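Ferulic acid decarboxylase 1 (Candida dubliniensis, PDB 4ZAD) binds prenylated FMN and manganese and probably catalyses the reversible decarboxylation of ferulic, p-coumaric and cinnamic acid to the corresponding vinyl compounds. Local coordinates at residues K8-I13 / D267-F272; A88-L93 / Q158-W163. All coordinates share one frame; numbering follows the deposited sequence.

Contact 1 joins the start of helix 9-19 to the entry of strand 270-277, and contact 2 joins the end of helix 85-90 to the turn leading into strand 162-166. They lie about 10 Å apart, centre to centre. Both second segments feed the same antiparallel sheet, in which strand 214-220 pairs with 162-166 and with 270-277. Along the chain contact 2 is nested within the loop that contact 1 closes. The helices also meet each other, Phe12 packing on Leu89 and edge-to-face on His90. Together the contacts seat N-terminal helices on the flavin-binding domain, contact 1 toward its outside and contact 2 close to the prenylated flavin.

Contact 1: K8-I13 / D267-F272; sequences KFRDFI and DCEMVF
Arg10 and Glu269 form the charged part of this contact, a side-on, two-pronged salt bridge. NH2 of Arg10 lies 2.5 Å from OE1 of Glu269, in a nearly straight bond (171°) that uses the syn lone pair of the oxygen. The second prong, from Arg10 NE to Glu269 OE2 at 2.7 Å, is more bent; OE2 is met on the syn side, slightly out of the carboxylate plane. The two flat groups are nearly coplanar, 29° apart. A bend at chi2 turns the far end of Arg10 toward the carboxylate, a reach that suits a long side chain on the first turn of a helix. Glu269 is buried, and its charge has further partners: Arg313 forms a salt bridge with OE2, and the backbone N of Ile317 gives a hydrogen bond to OE1. Arg10 NH2 also donates to the carbonyl of Asp314.

The apolar part belongs to Phe9. With CG anti to the backbone N (chi1 177°), its ring is directed to the strand side, where CD2 comes within 3.6 Å of Glu269 CG. Ile13, one helical turn on, sets CD1 over one face near the rim, 3.5 Å above the ring plane of Phe9, and Ile317 adds a hydrophobic neighbour suited to a buried phenylalanine.

At the more open margin, Lys8 lays its aliphatic chain by Asp267, with CD 3.6 Å from OD2. Lys8 NZ and Asp267 OD1 remain 4.0 Å apart, an attraction of opposite charges rather than a salt bridge; both polar residues suit this edge.

Lys8 is the N-cap of helix 9-19, while Glu269 and Met270 both face Phe220 in a classic beta bulge. The contact thus seats a helix N-terminus beside a bulge where strand 270-277 begins, in the sheet of the flavin-binding domain.

Contact 2: A88-L93 / Q158-W163; sequences ALHLGL and QTYGMW. With 4LU (1-deoxy-5-O-phosphono-1-(3,3,4,5-tetramethyl-9,11-dioxo-2,3,8,9,10,11-hexahydro-7H-quinolino[1,8-fg]pteridin-12-ium-7-y l)-D-ribitol), chain E.
The turn before strand 162-166 contributes Thr159 to the prenylated-flavin pocket, its O lying a tight 2.9 Å from cofactor atom C13, and from this turn Tyr160 extends to His90, at the end of helix 85-90. That helix closes with a Schellman motif: Leu93 N bonds to Ala88 O and Gly92 N to Leu89 O, with Gly92 supplying the C-prime residue at positive phi, a conformation that glycine adopts easily.

His90 and Tyr160 approach from opposite directions. NE2 of the imidazole and the phenol OH, 2.9 Å apart, make a weak, poorly aligned hydrogen bond (123°). The histidine nitrogen stands at the edge of the tyrosine ring, near its plane. The stronger partner is the carbonyl of Arg86, to which ND1 donates; this helps fix the rotation of the imidazole. A histidine suits this buried place by offering two ring nitrogens, one for the helix carbonyl and one for the phenol.

In Tyr160, CG roughly anti to the backbone N (chi1 -152°) sends the long side chain from the turn across to the helix. Its ring also borders the cofactor, CD1 being 4.0 Å from the methyl carbon C7M.

The turn itself is braced by Gln158, whose amide offers both an acceptor and a donor: OE1 accepts from Gly161 N at 2.9 Å, and NE2 donates to Gly161 O at 2.8 Å, from above the carbonyl plane.

Contact 1: K8-I13 / D267-F272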
# COMPACT_ATOMS: atom_id res chain seq x y z
N LYS A 8 7.33 -8.40 -34.38
CA LYS A 8 6.22 -9.12 -35.03
C LYS A 8 5.16 -9.50 -33.99
O LYS A 8 5.38 -10.40 -33.18
CB LYS A 8 6.71 -10.37 -35.80
CG LYS A 8 7.86 -10.15 -36.82
CD LYS A 8 7.44 -10.17 -38.30
CE LYS A 8 7.97 -11.40 -39.05
NZ LYS A 8 8.07 -11.17 -40.55
N PHE A 9 4.01 -8.83 -34.03
CA PHE A 9 2.93 -9.07 -33.07
C PHE A 9 2.66 -10.57 -32.90
O PHE A 9 2.49 -11.07 -31.79
CB PHE A 9 1.69 -8.32 -33.54
CG PHE A 9 0.46 -8.53 -32.68
CD1 PHE A 9 0.47 -8.22 -31.33
CD2 PHE A 9 -0.75 -8.98 -33.25
CE1 PHE A 9 -0.66 -8.40 -30.57
CE2 PHE A 9 -1.87 -9.15 -32.47
CZ PHE A 9 -1.83 -8.87 -31.14
N ARG A 10 2.64 -11.27 -34.02
CA ARG A 10 2.30 -12.69 -34.05
C ARG A 10 3.42 -13.56 -33.51
O ARG A 10 3.18 -14.68 -33.10
CB ARG A 10 1.91 -13.12 -35.45
CG ARG A 10 0.66 -12.39 -35.94
CD ARG A 10 -0.31 -13.34 -36.59
NE ARG A 10 -1.59 -12.70 -36.88
CZ ARG A 10 -2.54 -13.22 -37.66
NH1 ARG A 10 -2.38 -14.40 -38.20
NH2 ARG A 10 -3.66 -12.55 -37.87
N ASP A 11 4.64 -13.06 -33.50
CA ASP A 11 5.72 -13.77 -32.82
C ASP A 11 5.59 -13.55 -31.32
O ASP A 11 5.94 -14.43 -30.52
CB ASP A 11 7.09 -13.35 -33.36
CG ASP A 11 7.36 -13.92 -34.75
OD1 ASP A 11 6.43 -14.53 -35.31
OD2 ASP A 11 8.48 -13.77 -35.27
N PHE A 12 5.09 -12.38 -30.97
CA PHE A 12 4.78 -12.05 -29.58
C PHE A 12 3.77 -13.05 -29.00
O PHE A 12 3.99 -13.65 -27.94
CB PHE A 12 4.29 -10.61 -29.48
CG PHE A 12 3.82 -10.19 -28.10
CD1 PHE A 12 4.72 -10.07 -27.05
CD2 PHE A 12 2.47 -9.87 -27.87
CE1 PHE A 12 4.27 -9.65 -25.79
CE2 PHE A 12 2.02 -9.47 -26.62
CZ PHE A 12 2.91 -9.36 -25.58
N ILE A 13 2.67 -13.23 -29.73
CA ILE A 13 1.65 -14.20 -29.39
C ILE A 13 2.22 -15.65 -29.28
O ILE A 13 1.85 -16.41 -28.38
CB ILE A 13 0.49 -14.11 -30.42
CG1 ILE A 13 -0.28 -12.80 -30.21
CG2 ILE A 13 -0.45 -15.30 -30.29
CD1 ILE A 13 -1.29 -12.50 -31.31
N ASP A 267 4.11 -5.00 -40.67
CA ASP A 267 3.41 -6.03 -39.89
C ASP A 267 2.42 -5.42 -38.92
O ASP A 267 2.75 -5.08 -37.77
CB ASP A 267 4.40 -6.93 -39.12
CG ASP A 267 5.36 -7.68 -40.05
OD1 ASP A 267 4.92 -8.70 -40.63
OD2 ASP A 267 6.53 -7.24 -40.17
N CYS A 268 1.20 -5.23 -39.41
CA CYS A 268 0.10 -4.85 -38.55
C CYS A 268 -0.96 -5.89 -38.81
O CYS A 268 -0.86 -6.65 -39.78
CB CYS A 268 -0.43 -3.46 -38.87
SG CYS A 268 0.74 -2.15 -38.71
N GLU A 269 -1.97 -5.94 -37.95
CA GLU A 269 -3.14 -6.78 -38.23
C GLU A 269 -4.13 -5.99 -39.07
O GLU A 269 -4.71 -6.54 -40.01
CB GLU A 269 -3.78 -7.28 -36.94
CG GLU A 269 -2.86 -8.12 -36.09
CD GLU A 269 -2.73 -9.56 -36.61
OE1 GLU A 269 -3.76 -10.25 -36.78
OE2 GLU A 269 -1.59 -10.01 -36.83
N MET A 270 -4.33 -4.71 -38.73
CA MET A 270 -5.29 -3.86 -39.42
C MET A 270 -4.81 -2.44 -39.36
O MET A 270 -4.36 -1.99 -38.27
CB MET A 270 -6.68 -3.87 -38.77
CG MET A 270 -7.47 -5.16 -38.85
SD MET A 270 -8.96 -5.10 -37.85
CE MET A 270 -8.24 -5.33 -36.24
N VAL A 271 -4.98 -1.73 -40.49
CA VAL A 271 -4.67 -0.32 -40.60
C VAL A 271 -5.90 0.42 -41.06
O VAL A 271 -6.58 -0.01 -41.96
CB VAL A 271 -3.48 -0.03 -41.58
CG1 VAL A 271 -3.26 1.48 -41.73
CG2 VAL A 271 -2.20 -0.70 -41.09
N PHE A 272 -6.21 1.51 -40.38
CA PHE A 272 -7.35 2.35 -40.67
C PHE A 272 -6.72 3.65 -41.19
O PHE A 272 -5.78 4.14 -40.59
CB PHE A 272 -8.11 2.67 -39.38
CG PHE A 272 -9.04 1.58 -38.88
CD1 PHE A 272 -8.90 0.25 -39.24
CD2 PHE A 272 -10.03 1.90 -37.99
CE1 PHE A 272 -9.77 -0.73 -38.75
CE2 PHE A 272 -10.91 0.90 -37.49
CZ PHE A 272 -10.77 -0.40 -37.88

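Contact 2: A88-L93 / Q158-W163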
# COMPACT_ATOMS: atom_id res chain seq x y z
N ALA A 88 8.78 -7.29 -20.90
CA ALA A 88 10.10 -7.62 -21.46
C ALA A 88 9.97 -8.08 -22.89
O ALA A 88 10.78 -7.75 -23.72
CB ALA A 88 10.79 -8.70 -20.64
N LEU A 89 8.92 -8.85 -23.16
CA LEU A 89 8.78 -9.46 -24.49
C LEU A 89 8.55 -8.41 -25.57
O LEU A 89 9.06 -8.55 -26.67
CB LEU A 89 7.71 -10.55 -24.51
CG LEU A 89 8.22 -11.83 -23.84
CD1 LEU A 89 7.05 -12.78 -23.64
CD2 LEU A 89 9.39 -12.50 -24.60
N HIS A 90 7.84 -7.34 -25.23
CA HIS A 90 7.59 -6.27 -26.20
C HIS A 90 8.89 -5.74 -26.74
O HIS A 90 8.95 -5.31 -27.87
CB HIS A 90 6.82 -5.10 -25.57
CG HIS A 90 5.34 -5.30 -25.54
ND1 HIS A 90 4.72 -6.22 -24.74
CD2 HIS A 90 4.34 -4.64 -26.19
CE1 HIS A 90 3.41 -6.15 -24.90
NE2 HIS A 90 3.15 -5.20 -25.79
N LEU A 91 9.92 -5.75 -25.92
CA LEU A 91 11.19 -5.24 -26.35
C LEU A 91 12.10 -6.37 -26.84
O LEU A 91 13.29 -6.17 -27.00
CB LEU A 91 11.85 -4.47 -25.20
CG LEU A 91 11.10 -3.19 -24.81
CD1 LEU A 91 11.43 -2.75 -23.41
CD2 LEU A 91 11.38 -2.08 -25.83
N GLY A 92 11.54 -7.55 -27.09
CA GLY A 92 12.36 -8.72 -27.46
C GLY A 92 13.49 -9.11 -26.50
O GLY A 92 14.53 -9.58 -26.92
N LEU A 93 13.29 -8.91 -25.21
CA LEU A 93 14.29 -9.23 -24.20
C LEU A 93 13.97 -10.58 -23.62
O LEU A 93 12.91 -11.13 -23.89
CB LEU A 93 14.25 -8.19 -23.08
CG LEU A 93 14.47 -6.70 -23.36
CD1 LEU A 93 14.10 -5.92 -22.14
CD2 LEU A 93 15.92 -6.43 -23.75
N GLN A 158 -10.39 1.52 -30.13
CA GLN A 158 -8.97 1.88 -30.09
C GLN A 158 -8.54 2.01 -28.66
O GLN A 158 -8.76 3.02 -28.00
CB GLN A 158 -8.71 3.14 -30.91
CG GLN A 158 -7.54 4.01 -30.52
CD GLN A 158 -6.21 3.30 -30.44
OE1 GLN A 158 -6.12 2.09 -30.55
NE2 GLN A 158 -5.17 4.07 -30.21
N THR A 159 -7.94 0.93 -28.19
CA THR A 159 -7.35 0.91 -26.88
C THR A 159 -5.91 0.43 -26.94
O THR A 159 -5.21 0.56 -25.96
CB THR A 159 -8.19 0.06 -25.89
OG1 THR A 159 -8.09 -1.34 -26.23
CG2 THR A 159 -9.63 0.48 -25.92
N TYR A 160 -5.44 -0.10 -28.07
CA TYR A 160 -4.07 -0.63 -28.10
C TYR A 160 -3.50 -0.69 -29.51
O TYR A 160 -2.69 -1.57 -29.85
CB TYR A 160 -4.01 -2.00 -27.41
CG TYR A 160 -2.66 -2.37 -26.78
CD1 TYR A 160 -2.31 -1.91 -25.54
CD2 TYR A 160 -1.76 -3.21 -27.44
CE1 TYR A 160 -1.07 -2.26 -24.96
CE2 TYR A 160 -0.54 -3.58 -26.87
CZ TYR A 160 -0.21 -3.10 -25.63
OH TYR A 160 0.97 -3.45 -25.05
N GLY A 161 -3.91 0.27 -30.32
CA GLY A 161 -3.34 0.48 -31.61
C GLY A 161 -2.73 1.85 -31.56
O GLY A 161 -2.83 2.55 -30.53
N MET A 162 -2.18 2.26 -32.71
CA MET A 162 -1.22 3.36 -32.79
C MET A 162 -1.67 4.41 -33.78
O MET A 162 -1.98 4.07 -34.91
CB MET A 162 0.09 2.76 -33.25
CG MET A 162 1.24 3.68 -33.47
SD MET A 162 2.72 2.71 -33.93
CE MET A 162 2.54 2.51 -35.70
N TRP A 163 -1.69 5.67 -33.37
CA TRP A 163 -2.07 6.75 -34.28
C TRP A 163 -0.79 7.22 -34.86
O TRP A 163 0.16 7.45 -34.12
CB TRP A 163 -2.71 7.95 -33.56
CG TRP A 163 -4.00 7.70 -32.86
CD1 TRP A 163 -4.17 7.54 -31.53
CD2 TRP A 163 -5.29 7.62 -33.44
NE1 TRP A 163 -5.49 7.33 -31.24
CE2 TRP A 163 -6.20 7.38 -32.41
CE3 TRP A 163 -5.76 7.68 -34.75
CZ2 TRP A 163 -7.56 7.24 -32.64
CZ3 TRP A 163 -7.11 7.52 -34.97
CH2 TRP A 163 -7.99 7.31 -33.93
C9 4LU E . -1.62 4.69 -22.90
C8 4LU E . -1.87 3.33 -23.12
C7 4LU E . -3.18 2.87 -23.31
C10 4LU E . -3.24 7.92 -23.66
C6 4LU E . -4.29 3.85 -23.19
N3 4LU E . -5.15 9.74 -24.38
C2 4LU E . -3.86 10.10 -24.38
C13 4LU E . -5.84 3.22 -24.88
C5 4LU E . -5.69 3.44 -23.39
C1 4LU E . -6.22 5.86 -22.96
O2 4LU E . -3.59 11.25 -24.73
N1 4LU E . -2.91 9.20 -24.01
C4 4LU E . -5.54 8.50 -24.02
O4 4LU E . -6.77 8.30 -24.07
C4A 4LU E . -4.61 7.56 -23.64
N5 4LU E . -4.97 6.22 -22.87
C3 4LU E . -6.61 4.55 -23.21
C12 4LU E . -6.09 2.16 -22.66
C5A 4LU E . -3.97 5.27 -22.91
C7M 4LU E . -3.49 1.42 -23.57
C8M 4LU E . -0.67 2.42 -23.19
C9A 4LU E . -2.61 5.68 -22.96
N10 4LU E . -2.27 7.03 -23.31
C1' 4LU E . -1.04 7.66 -22.80
C2' 4LU E . -0.13 7.95 -23.99
O2' 4LU E . -0.06 6.78 -24.82
C3' 4LU E . 1.27 8.40 -23.55
O3' 4LU E . 1.18 9.65 -22.82
C4' 4LU E . 2.23 8.58 -24.75
O4' 4LU E . 3.39 9.31 -24.33
C5' 4LU E . 1.58 9.37 -25.89
O5' 4LU E . 2.44 9.61 -26.99
P 4LU E . 3.14 11.01 -27.27
O2P 4LU E . 3.71 10.68 -28.65
O3P 4LU E . 4.13 11.15 -26.10
O1P 4LU E . 2.04 12.04 -27.24